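Local coordinates for protein MPT synthase subunit 2 (Burkholderia ambifaria, PDB 7L32) that probably forms the catalytic large subunit of molybdopterin synthase, which transfers sulfur to precursor Z to make the dithiolene of molybdopterin, at residues 82-87 with 106-111; 71-76 with 119-124. All coordinates share one frame; numbering follows the deposited sequence.

Contact 1: residues 82-87 with 106-111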
# COMPACT_ATOMS: atom_id res chain seq x y z
N PRO A 82 -11.75 -3.05 -13.55
CA PRO A 82 -13.10 -2.56 -13.27
C PRO A 82 -13.48 -2.83 -11.82
O PRO A 82 -13.14 -3.88 -11.26
CB PRO A 82 -13.99 -3.35 -14.24
CG PRO A 82 -13.05 -3.68 -15.39
CD PRO A 82 -11.72 -3.93 -14.74
N GLY A 83 -14.14 -1.86 -11.19
CA GLY A 83 -14.60 -2.00 -9.81
C GLY A 83 -13.68 -1.41 -8.75
O GLY A 83 -14.03 -1.44 -7.57
N ILE A 84 -12.49 -0.92 -9.12
CA ILE A 84 -11.61 -0.28 -8.14
C ILE A 84 -12.04 1.18 -7.97
O ILE A 84 -12.84 1.70 -8.75
CB ILE A 84 -10.13 -0.35 -8.55
CG1 ILE A 84 -9.87 0.50 -9.81
CG2 ILE A 84 -9.68 -1.80 -8.76
CD1 ILE A 84 -8.38 0.80 -10.07
N ASP A 85 -11.54 1.83 -6.93
CA ASP A 85 -11.58 3.28 -6.81
C ASP A 85 -10.18 3.73 -6.40
O ASP A 85 -9.42 2.94 -5.81
CB ASP A 85 -12.64 3.77 -5.79
CG ASP A 85 -13.05 5.23 -5.99
OD1 ASP A 85 -12.60 5.86 -6.99
OD2 ASP A 85 -13.82 5.75 -5.15
N VAL A 86 -9.84 4.97 -6.76
CA VAL A 86 -8.48 5.50 -6.70
C VAL A 86 -8.50 6.88 -6.07
O VAL A 86 -9.33 7.72 -6.45
CB VAL A 86 -7.85 5.62 -8.12
CG1 VAL A 86 -6.41 6.19 -8.03
CG2 VAL A 86 -7.89 4.31 -8.88
N ALA A 87 -7.56 7.15 -5.16
CA ALA A 87 -7.35 8.50 -4.64
C ALA A 87 -5.88 8.87 -4.80
O ALA A 87 -5.00 8.04 -4.57
CB ALA A 87 -7.77 8.63 -3.17
N THR A 106 -5.81 2.81 -3.36
CA THR A 106 -6.81 2.15 -4.19
C THR A 106 -7.59 1.19 -3.31
O THR A 106 -7.08 0.68 -2.32
CB THR A 106 -6.20 1.38 -5.36
OG1 THR A 106 -5.36 0.31 -4.88
CG2 THR A 106 -5.38 2.31 -6.30
N VAL A 107 -8.85 0.97 -3.67
CA VAL A 107 -9.67 -0.01 -2.97
C VAL A 107 -10.31 -0.92 -4.00
O VAL A 107 -10.62 -0.50 -5.13
CB VAL A 107 -10.74 0.65 -2.05
CG1 VAL A 107 -11.71 1.57 -2.83
CG2 VAL A 107 -11.51 -0.40 -1.25
N ALA A 108 -10.48 -2.19 -3.63
CA ALA A 108 -11.06 -3.19 -4.50
C ALA A 108 -11.71 -4.25 -3.63
O ALA A 108 -11.54 -4.29 -2.41
CB ALA A 108 -9.99 -3.82 -5.41
N SER A 109 -12.45 -5.15 -4.27
CA SER A 109 -13.02 -6.25 -3.52
C SER A 109 -11.94 -7.21 -3.02
O SER A 109 -12.12 -7.86 -1.98
CB SER A 109 -14.06 -6.99 -4.37
OG SER A 109 -13.45 -7.60 -5.49
N HIS A 110 -10.83 -7.32 -3.75
CA HIS A 110 -9.78 -8.28 -3.39
C HIS A 110 -8.40 -7.65 -3.55
O HIS A 110 -8.20 -6.70 -4.33
CB HIS A 110 -9.93 -9.55 -4.24
CG HIS A 110 -11.25 -10.24 -4.03
ND1 HIS A 110 -12.31 -10.12 -4.91
CD2 HIS A 110 -11.69 -11.04 -3.03
CE1 HIS A 110 -13.34 -10.82 -4.47
NE2 HIS A 110 -12.99 -11.39 -3.33
N ARG A 111 -7.43 -8.20 -2.80
CA ARG A 111 -6.12 -7.54 -2.66
C ARG A 111 -5.34 -7.53 -3.97
O ARG A 111 -4.59 -6.57 -4.21
CB ARG A 111 -5.29 -8.21 -1.54
CG ARG A 111 -4.89 -9.65 -1.78
CD ARG A 111 -4.04 -10.23 -0.59
NE ARG A 111 -3.65 -11.60 -0.88
CZ ARG A 111 -4.43 -12.65 -0.71
NH1 ARG A 111 -5.65 -12.53 -0.19
NH2 ARG A 111 -3.99 -13.86 -1.07
O HOH W 1 -13.46 -4.48 -6.82
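Asp85 and Val107 face each other as an antiparallel hydrogen-bonded pair and grip each other twice through the backbone. Asp85 N donates to Val107 O at 3.1 Å, and Val107 N returns the bond to Asp85 O at 3.0 Å, both fairly straight. Both carbonyl oxygens are also approached by a CA-H group from across the contact: Ile84 CA lies 3.2 Å from Val107 O, and Thr106 CA sits equally close to Asp85 O.

The Asp85 carboxylate turns back on its own chain. With CG anti to the backbone N (chi1 -160°), OD1 takes the N-H of Val86 at 2.9 Å from above the carboxylate plane, while OD2 is bonded by Asn32. Beyond the paired strands a water spans the two loops, accepting from Ser109 N at 2.8 Å and giving a weak bond to Gly83 O. Gly83 has a positive phi (96°), where a side chain would jam against the preceding carbonyl.

Side-chain packing is modest. On one face of the sheet, Asp85 CB lies 3.8 Å from Val107 CG1, and helix 21-30 covers both residues through Leu28. On the other, Val86 and Thr106 lie side by side, their CG2 methyls touching. Past this pair, Ile84 CG2 rests on Ala108 CB, 3.9 Å away. Thr106 OG1 reaches Ala114 O of helix 111-128.

The pair joins the start of strand 85-91 to the end of strand 100-108, the two central strands of the mixed sheet. The direct polar bonds between the segments are the two backbone ones, with the water a weaker addition, while the carboxylate, directed away from the partner strand, fastens the strand start to the loop that holds Asn32.

Contact 2: residues 71-76 with 119-124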
# COMPACT_ATOMS: atom_id res chain seq x y z
N GLU A 71 -5.93 12.53 -13.54
CA GLU A 71 -7.27 12.00 -13.76
C GLU A 71 -7.27 10.94 -14.87
O GLU A 71 -7.97 9.93 -14.77
CB GLU A 71 -8.24 13.14 -14.10
CG GLU A 71 -8.55 14.06 -12.92
CD GLU A 71 -9.08 15.43 -13.34
OE1 GLU A 71 -9.34 15.65 -14.55
OE2 GLU A 71 -9.22 16.30 -12.45
N LYS A 72 -6.51 11.18 -15.94
CA LYS A 72 -6.38 10.21 -17.02
C LYS A 72 -5.73 8.91 -16.54
O LYS A 72 -6.15 7.81 -16.93
CB LYS A 72 -5.55 10.82 -18.15
CG LYS A 72 -5.12 9.85 -19.24
CD LYS A 72 -4.30 10.57 -20.33
CE LYS A 72 -4.19 9.71 -21.60
NZ LYS A 72 -3.27 10.27 -22.64
N ILE A 73 -4.70 9.03 -15.70
CA ILE A 73 -4.04 7.85 -15.14
C ILE A 73 -5.03 7.04 -14.30
O ILE A 73 -5.13 5.81 -14.44
CB ILE A 73 -2.81 8.27 -14.31
CG1 ILE A 73 -1.72 8.84 -15.23
CG2 ILE A 73 -2.30 7.08 -13.44
CD1 ILE A 73 -0.67 9.63 -14.49
N ALA A 74 -5.76 7.71 -13.41
CA ALA A 74 -6.73 6.98 -12.57
C ALA A 74 -7.83 6.34 -13.41
O ALA A 74 -8.27 5.22 -13.13
CB ALA A 74 -7.33 7.91 -11.53
N ALA A 75 -8.29 7.05 -14.45
CA ALA A 75 -9.32 6.50 -15.33
C ALA A 75 -8.82 5.24 -16.04
O ALA A 75 -9.56 4.26 -16.18
CB ALA A 75 -9.77 7.55 -16.36
N GLU A 76 -7.56 5.25 -16.51
CA GLU A 76 -6.98 4.06 -17.14
C GLU A 76 -6.84 2.90 -16.16
O GLU A 76 -7.09 1.75 -16.52
CB GLU A 76 -5.63 4.40 -17.78
CG GLU A 76 -4.84 3.19 -18.31
CD GLU A 76 -5.54 2.46 -19.48
OE1 GLU A 76 -6.54 2.95 -20.06
OE2 GLU A 76 -5.06 1.37 -19.83
N GLU A 119 0.15 0.11 -7.80
CA GLU A 119 1.49 0.20 -8.40
C GLU A 119 1.42 0.76 -9.81
O GLU A 119 2.29 1.55 -10.21
CB GLU A 119 2.15 -1.19 -8.41
CG GLU A 119 3.55 -1.16 -8.96
CD GLU A 119 4.39 -2.39 -8.57
OE1 GLU A 119 3.82 -3.46 -8.25
OE2 GLU A 119 5.63 -2.25 -8.57
N PHE A 120 0.41 0.36 -10.58
CA PHE A 120 0.24 0.92 -11.93
C PHE A 120 0.11 2.44 -11.89
O PHE A 120 0.74 3.16 -12.68
CB PHE A 120 -0.98 0.28 -12.61
CG PHE A 120 -1.35 0.94 -13.92
CD1 PHE A 120 -0.73 0.56 -15.10
CD2 PHE A 120 -2.34 1.93 -13.98
CE1 PHE A 120 -1.03 1.20 -16.33
CE2 PHE A 120 -2.65 2.56 -15.18
CZ PHE A 120 -2.00 2.20 -16.37
N VAL A 121 -0.74 2.95 -10.99
CA VAL A 121 -0.94 4.40 -10.89
C VAL A 121 0.37 5.09 -10.52
O VAL A 121 0.72 6.13 -11.09
CB VAL A 121 -2.07 4.74 -9.89
CG1 VAL A 121 -2.11 6.26 -9.59
CG2 VAL A 121 -3.45 4.28 -10.42
N MET A 122 1.13 4.52 -9.57
CA MET A 122 2.42 5.12 -9.19
C MET A 122 3.40 5.11 -10.35
O MET A 122 4.09 6.12 -10.60
CB MET A 122 3.04 4.39 -7.97
CG MET A 122 2.51 4.88 -6.59
SD MET A 122 2.77 6.68 -6.34
CE MET A 122 4.55 6.75 -6.44
N ASP A 123 3.50 3.99 -11.08
CA ASP A 123 4.42 3.91 -12.22
C ASP A 123 4.07 4.95 -13.28
O ASP A 123 4.95 5.63 -13.82
CB ASP A 123 4.37 2.52 -12.86
CG ASP A 123 5.10 1.46 -12.04
OD1 ASP A 123 5.91 1.81 -11.14
OD2 ASP A 123 4.85 0.27 -12.31
N TYR A 124 2.78 5.05 -13.61
CA TYR A 124 2.33 6.00 -14.64
C TYR A 124 2.50 7.44 -14.17
O TYR A 124 2.95 8.31 -14.93
CB TYR A 124 0.85 5.68 -14.94
CG TYR A 124 0.20 6.15 -16.23
CD1 TYR A 124 0.81 7.08 -17.07
CD2 TYR A 124 -1.09 5.72 -16.55
CE1 TYR A 124 0.17 7.54 -18.23
CE2 TYR A 124 -1.74 6.17 -17.72
CZ TYR A 124 -1.10 7.08 -18.54
OH TYR A 124 -1.73 7.54 -19.69
O HOH W 2 -0.49 9.13 -21.35
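Phe120 meets helix 71-76 with the far end of its ring: CZ lies 3.6 Å from Glu76 CG, the two side chains crossing at about a right angle. The ring's edge is turned to Ile73 O, with CE2 the nearest atom. Glu76 thus gives Phe120 the aliphatic part of its chain, while its carboxylate forms salt bridges with Arg79 and Arg80 of its own helix; Trp157 packs edge-to-face with the same phenyl ring.

One residue on, Val121 touches Ile73, CG1 to CG2 at 3.9 Å, on the flank that leads to Val104 and Ile88 of the sheet.

At Tyr124, CG anti to the backbone N (chi1 -161°) carries the ring toward helix 71-76. One ring face receives Ile73 CG1 over its centre, a CH-pi contact 3.3 Å from the centroid and only 9° off the normal. Ile73 CD1 continues past the ring to the Tyr124 carbonyl. At the phenol end the extended Lys72 chain crosses at about a right angle, CE 3.8 Å from OH, and a water in the ring plane lies 2.6 Å from Tyr124 OH and accepts a weak bond from Lys72 NZ.

No direct hydrogen bond spans the two helical segments, whose axes run roughly antiparallel at 148°. Ile73, wedged between Val121 and the Tyr124 ring, makes the interface apolar at heart, with water and charged groups at its margin.

Going from the N terminus, the chain runs down helix 65-80, turns, and enters strand 85-91; after strands 93-95 and 100-108 it passes into helix 111-128. Contact 1 closes the inner loop by pairing 82-87 with 106-111, and contact 2 closes the outer one by setting 71-76 against 119-124, so the two nest without crossing. The result is a helix pair laid on one face of the mixed sheet. Val86 CG1 joins the layers, lying 4.0 Å from Ala74 CB and 4.3 Å from Val121 CG2. Helix 111-128 also faces the second subunit: Arg111 is salt-bridged to Asp123 of the second subunit, and Asp123 to Arg111 of the second subunit.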